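Side-chain contacts in putative hydantoin racemase (Klebsiella pneumoniae subsp. pneumoniae, PDB 3QVL), which catalyses the racemisation of allantoin and probably also interconverts the D and L forms of other 5-monosubstituted hydantoins: residues T110-V115 with H127-Y132; A52-G57 with G79-L84. One frame throughout, in Å; residues are numbered along the deposited sequence.

Both contacts are buried, one in each of two regions built round a four-stranded parallel sheet. Contact 1 lays a helix against the strand that precedes it, and it is made entirely by branched and aromatic side chains, with the backbones well apart. Contact 2 presses the turn after strand 72-75 onto helix 48-68; here small residues let the backbones come close, and the Pro81 ring and the bare backbone of Gly82 lie against two alanines. Neither has a hydrogen bond between its own two segments. A polar link does join them: Tyr132 OH, at the end of the helix of contact 1, lies 2.7 Å from Asp80 OD2 in the turn of contact 2, a probable hydrogen bond. The bound ligand lies nearer contact 2.

Contact 1: residues T110-V115 with H127-Y132; sequences TRFSIV and HLLHQY
Leu129 packs helix 122-132 onto strand 112-116 by meeting Phe112 and Ile114, the first strand-to-helix step of a beta-alpha-beta unit that runs on into strand 138-143 of the same parallel sheet. The CA atoms of Leu129 and Ile114 are 10.4 Å apart, so side chains alone bridge the gap. From CB, which points at the strand, the leucine chain goes to CG, set opposite the carbonyl carbon (chi1 -77°), and there it forks into two methyls. CD1 and CD2 both lie 4.1 Å from Ile114 CD1, the two residues reaching tip to tip. CD2 alone also reaches the aromatic ring: it sits near the ring plane, at the edge, 3.7 Å from Phe112 CZ and 4.1 Å from Phe112 CE1. Phe112 itself leaves the strand at an angle to the helix, and with CG between backbone N and carbonyl carbon (chi1 62°) the far edge of its ring swings over to graze the leucine as the two side chains pass in opposite directions. Cys138 and Leu141 of the next strand also touch Leu129, while Met102 of helix 97-108 touches it too and Ala105 meets the phenyl group. Within strand 112-116 the ring is hemmed in by its neighbour but one: Ile114 CG1 lies in the ring plane, 3.7 Å from Phe112 CE1.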
loop_
_atom_site.group_PDB
_atom_site.type_symbol
_atom_site.label_atom_id
_atom_site.label_comp_id
_atom_site.label_asym_id
_atom_site.label_seq_id
_atom_site.Cartn_x
_atom_site.Cartn_y
_atom_site.Cartn_z
ATOM N N THR A 110 -19.474 -4.122 2.199
ATOM C CA THR A 110 -18.314 -3.242 2.058
ATOM C C THR A 110 -17.090 -3.870 2.718
ATOM O O THR A 110 -15.999 -3.871 2.145
ATOM C CB THR A 110 -18.564 -1.844 2.664
ATOM O OG1 THR A 110 -18.962 -1.976 4.034
ATOM C CG2 THR A 110 -19.643 -1.104 1.884
ATOM N N ARG A 111 -17.284 -4.401 3.924
ATOM C CA ARG A 111 -16.217 -5.073 4.661
ATOM C C ARG A 111 -16.721 -6.349 5.328
ATOM O O ARG A 111 -17.900 -6.456 5.674
ATOM C CB ARG A 111 -15.597 -4.139 5.706
ATOM C CG ARG A 111 -14.911 -2.901 5.130
ATOM C CD ARG A 111 -14.023 -2.218 6.156
ATOM N NE ARG A 111 -14.764 -1.820 7.351
ATOM C CZ ARG A 111 -14.203 -1.430 8.491
ATOM N NH1 ARG A 111 -14.967 -1.089 9.520
ATOM N NH2 ARG A 111 -12.881 -1.378 8.609
ATOM N N PHE A 112 -15.816 -7.310 5.502
ATOM C CA PHE A 112 -16.152 -8.589 6.124
ATOM C C PHE A 112 -15.227 -8.924 7.291
ATOM O O PHE A 112 -14.121 -8.390 7.396
ATOM C CB PHE A 112 -16.131 -9.722 5.086
ATOM C CG PHE A 112 -14.783 -9.945 4.442
ATOM C CD1 PHE A 112 -13.846 -10.796 5.026
ATOM C CD2 PHE A 112 -14.457 -9.312 3.246
ATOM C CE1 PHE A 112 -12.603 -11.005 4.432
ATOM C CE2 PHE A 112 -13.217 -9.516 2.644
ATOM C CZ PHE A 112 -12.288 -10.364 3.238
ATOM N N SER A 113 -15.695 -9.813 8.162
ATOM C CA SER A 113 -14.871 -10.362 9.231
ATOM C C SER A 113 -14.646 -11.851 9.001
ATOM O O SER A 113 -15.548 -12.559 8.550
ATOM C CB SER A 113 -15.528 -10.134 10.592
ATOM O OG SER A 113 -15.610 -8.752 10.889
ATOM N N ILE A 114 -13.437 -12.316 9.303
ATOM C CA ILE A 114 -13.098 -13.734 9.180
ATOM C C ILE A 114 -13.175 -14.417 10.544
ATOM O O ILE A 114 -12.675 -13.892 11.540
ATOM C CB ILE A 114 -11.694 -13.943 8.542
ATOM C CG1 ILE A 114 -11.678 -13.427 7.098
ATOM C CG2 ILE A 114 -11.279 -15.422 8.587
ATOM C CD1 ILE A 114 -10.289 -13.315 6.482
ATOM N N VAL A 115 -13.825 -15.578 10.578
ATOM C CA VAL A 115 -13.866 -16.413 11.775
ATOM C C VAL A 115 -13.275 -17.783 11.441
ATOM O O VAL A 115 -13.901 -18.588 10.745
ATOM C CB VAL A 115 -15.304 -16.558 12.346
ATOM C CG1 VAL A 115 -15.309 -17.458 13.582
ATOM C CG2 VAL A 115 -15.895 -15.192 12.683
ATOM N N HIS A 127 -1.899 -13.297 5.227
ATOM C CA HIS A 127 -1.067 -13.365 4.028
ATOM C C HIS A 127 -1.912 -13.471 2.760
ATOM O O HIS A 127 -1.611 -12.825 1.754
ATOM C CB HIS A 127 -0.092 -14.543 4.116
ATOM N N LEU A 128 -2.970 -14.281 2.819
ATOM C CA LEU A 128 -3.883 -14.454 1.686
ATOM C C LEU A 128 -4.672 -13.185 1.374
ATOM O O LEU A 128 -4.914 -12.877 0.206
ATOM C CB LEU A 128 -4.840 -15.628 1.919
ATOM C CG LEU A 128 -4.288 -17.055 1.848
ATOM C CD1 LEU A 128 -5.433 -18.040 1.975
ATOM C CD2 LEU A 128 -3.509 -17.313 0.560
ATOM N N LEU A 129 -5.070 -12.460 2.419
ATOM C CA LEU A 129 -5.737 -11.167 2.258
ATOM C C LEU A 129 -4.872 -10.201 1.452
ATOM O O LEU A 129 -5.361 -9.532 0.540
ATOM C CB LEU A 129 -6.082 -10.554 3.618
ATOM C CG LEU A 129 -7.283 -11.110 4.385
ATOM C CD1 LEU A 129 -7.262 -10.604 5.815
ATOM C CD2 LEU A 129 -8.599 -10.749 3.705
ATOM N N HIS A 130 -3.585 -10.145 1.792
ATOM C CA HIS A 130 -2.624 -9.306 1.080
ATOM C C HIS A 130 -2.371 -9.803 -0.342
ATOM O O HIS A 130 -2.339 -9.008 -1.283
ATOM C CB HIS A 130 -1.306 -9.214 1.855
ATOM C CG HIS A 130 -1.374 -8.324 3.056
ATOM N ND1 HIS A 130 -1.512 -6.956 2.961
ATOM C CD2 HIS A 130 -1.315 -8.604 4.380
ATOM C CE1 HIS A 130 -1.539 -6.432 4.173
ATOM N NE2 HIS A 130 -1.420 -7.411 5.052
ATOM N N GLN A 131 -2.200 -11.116 -0.486
ATOM C CA GLN A 131 -1.947 -11.738 -1.786
ATOM C C GLN A 131 -3.107 -11.538 -2.761
ATOM O O GLN A 131 -2.889 -11.220 -3.931
ATOM C CB GLN A 131 -1.646 -13.231 -1.622
ATOM N N TYR A 132 -4.334 -11.714 -2.273
ATOM C CA TYR A 132 -5.529 -11.574 -3.108
ATOM C C TYR A 132 -5.975 -10.118 -3.260
ATOM O O TYR A 132 -6.755 -9.793 -4.158
ATOM C CB TYR A 132 -6.684 -12.428 -2.570
ATOM C CG TYR A 132 -6.410 -13.920 -2.506
ATOM C CD1 TYR A 132 -5.537 -14.537 -3.406
ATOM C CD2 TYR A 132 -7.050 -14.718 -1.559
ATOM C CE1 TYR A 132 -5.293 -15.908 -3.348
ATOM C CE2 TYR A 132 -6.815 -16.089 -1.495
ATOM C CZ TYR A 132 -5.937 -16.675 -2.391
ATOM O OH TYR A 132 -5.703 -18.029 -2.332
#

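Contact 2: residues A52-G57 with G79-L84; sequences AIAAVG and GDPGLL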
loop_
_atom_site.group_PDB
_atom_site.type_symbol
_atom_site.label_atom_id
_atom_site.label_comp_id
_atom_site.label_asym_id
_atom_site.label_seq_id
_atom_site.Cartn_x
_atom_site.Cartn_y
_atom_site.Cartn_z
ATOM N N ALA A 52 2.440 -27.072 3.523
ATOM C CA ALA A 52 3.410 -27.563 2.544
ATOM C C ALA A 52 3.139 -29.020 2.172
ATOM O O ALA A 52 3.252 -29.399 1.005
ATOM C CB ALA A 52 4.830 -27.396 3.067
ATOM N N ILE A 53 2.779 -29.823 3.171
ATOM C CA ILE A 53 2.403 -31.221 2.956
ATOM C C ILE A 53 1.096 -31.304 2.168
ATOM O O ILE A 53 0.996 -32.059 1.195
ATOM C CB ILE A 53 2.284 -31.990 4.298
ATOM C CG1 ILE A 53 3.660 -32.120 4.957
ATOM C CG2 ILE A 53 1.663 -33.373 4.084
ATOM C CD1 ILE A 53 3.619 -32.608 6.388
ATOM N N ALA A 54 0.110 -30.510 2.585
ATOM C CA ALA A 54 -1.203 -30.475 1.942
ATOM C C ALA A 54 -1.127 -30.071 0.471
ATOM O O ALA A 54 -1.873 -30.600 -0.356
ATOM C CB ALA A 54 -2.136 -29.546 2.698
ATOM N N ALA A 55 -0.221 -29.145 0.155
ATOM C CA ALA A 55 -0.027 -28.663 -1.215
ATOM C C ALA A 55 0.309 -29.788 -2.197
ATOM O O ALA A 55 -0.229 -29.828 -3.306
ATOM C CB ALA A 55 1.044 -27.579 -1.253
ATOM N N VAL A 56 1.190 -30.697 -1.783
ATOM C CA VAL A 56 1.574 -31.848 -2.607
ATOM C C VAL A 56 0.421 -32.852 -2.724
ATOM O O VAL A 56 0.209 -33.442 -3.787
ATOM C CB VAL A 56 2.880 -32.513 -2.091
ATOM C CG1 VAL A 56 3.111 -33.879 -2.737
ATOM C CG2 VAL A 56 4.068 -31.602 -2.363
ATOM N N GLY A 57 -0.325 -33.023 -1.633
ATOM C CA GLY A 57 -1.527 -33.856 -1.634
ATOM C C GLY A 57 -2.587 -33.346 -2.594
ATOM O O GLY A 57 -3.259 -34.135 -3.263
ATOM N N GLY A 79 -6.448 -22.089 3.698
ATOM C CA GLY A 79 -5.144 -21.549 3.332
ATOM C C GLY A 79 -4.886 -21.614 1.836
ATOM O O GLY A 79 -3.849 -21.144 1.362
ATOM N N ASP A 80 -5.837 -22.193 1.100
ATOM C CA ASP A 80 -5.711 -22.452 -0.342
ATOM C C ASP A 80 -4.340 -23.034 -0.730
ATOM O O ASP A 80 -3.690 -22.521 -1.646
ATOM C CB ASP A 80 -6.006 -21.181 -1.157
ATOM C CG ASP A 80 -7.418 -20.652 -0.945
ATOM O OD1 ASP A 80 -8.253 -21.356 -0.338
ATOM O OD2 ASP A 80 -7.694 -19.520 -1.398
ATOM N N PRO A 81 -3.901 -24.109 -0.041
ATOM C CA PRO A 81 -2.550 -24.624 -0.263
ATOM C C PRO A 81 -2.339 -25.153 -1.679
ATOM O O PRO A 81 -3.182 -25.887 -2.207
ATOM C CB PRO A 81 -2.432 -25.762 0.759
ATOM C CG PRO A 81 -3.819 -26.195 1.005
ATOM C CD PRO A 81 -4.650 -24.950 0.910
ATOM N N GLY A 82 -1.222 -24.754 -2.281
ATOM C CA GLY A 82 -0.843 -25.194 -3.620
ATOM C C GLY A 82 -1.731 -24.685 -4.741
ATOM O O GLY A 82 -1.819 -25.319 -5.791
ATOM N N LEU A 83 -2.373 -23.536 -4.529
ATOM C CA LEU A 83 -3.321 -22.986 -5.504
ATOM C C LEU A 83 -2.695 -22.735 -6.877
ATOM O O LEU A 83 -3.214 -23.203 -7.892
ATOM C CB LEU A 83 -3.993 -21.709 -4.974
ATOM C CG LEU A 83 -5.017 -21.020 -5.890
ATOM C CD1 LEU A 83 -6.265 -21.876 -6.102
ATOM C CD2 LEU A 83 -5.395 -19.651 -5.344
ATOM N N LEU A 84 -1.584 -22.003 -6.900
ATOM C CA LEU A 84 -0.925 -21.658 -8.160
ATOM C C LEU A 84 -0.221 -22.859 -8.790
ATOM O O LEU A 84 -0.153 -22.973 -10.016
ATOM C CB LEU A 84 0.031 -20.473 -7.975
ATOM C CG LEU A 84 -0.604 -19.149 -7.521
ATOM C CD1 LEU A 84 0.436 -18.041 -7.444
ATOM C CD2 LEU A 84 -1.760 -18.731 -8.429
#
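Pro81 and Gly82 lie against one turn of helix 48-68, where Ala54 and Ala55 present small methyls and the backbone between them. The proline ring spans both alanines: its CG is 4.1 Å from Ala54 CB, and its CB is 4.1 Å from Ala55 N, against the helix backbone itself. Ala55 CB then comes up to the next peptide, 3.8 Å from Gly82 N and 3.9 Å from Gly82 CA. With no side chain on Gly82 to intervene, the CA atoms of Ala55 and Gly82 approach to 4.3 Å. The turn that presents them is a type II beta turn from Asp80 to Leu83, closed by a weak hydrogen bond from Leu83 N to Asp80 O; Gly82 takes its third position with a positive phi of 68° and also serves as N-cap of helix 83-89. In this Asp/Glu/hydantoin racemase fold the turn follows strand 72-75 of a parallel sheet, just past the ligand-pocket residues Ser77 and Phe78, and the Pro81 side chain is about 7 Å from the bound hydantoin acetate. Ile45, another pocket residue, touches Ala54, and Pro9 packs on both Ala54 and Pro81. Further out, the Asp80 carboxylate ties the turn to the start of helix 97-108: OD1 accepts from Ala98 N and OD2 from Glu99 N. Val56, directed away from the turn, packs on Ala52 of a neighbouring subunit.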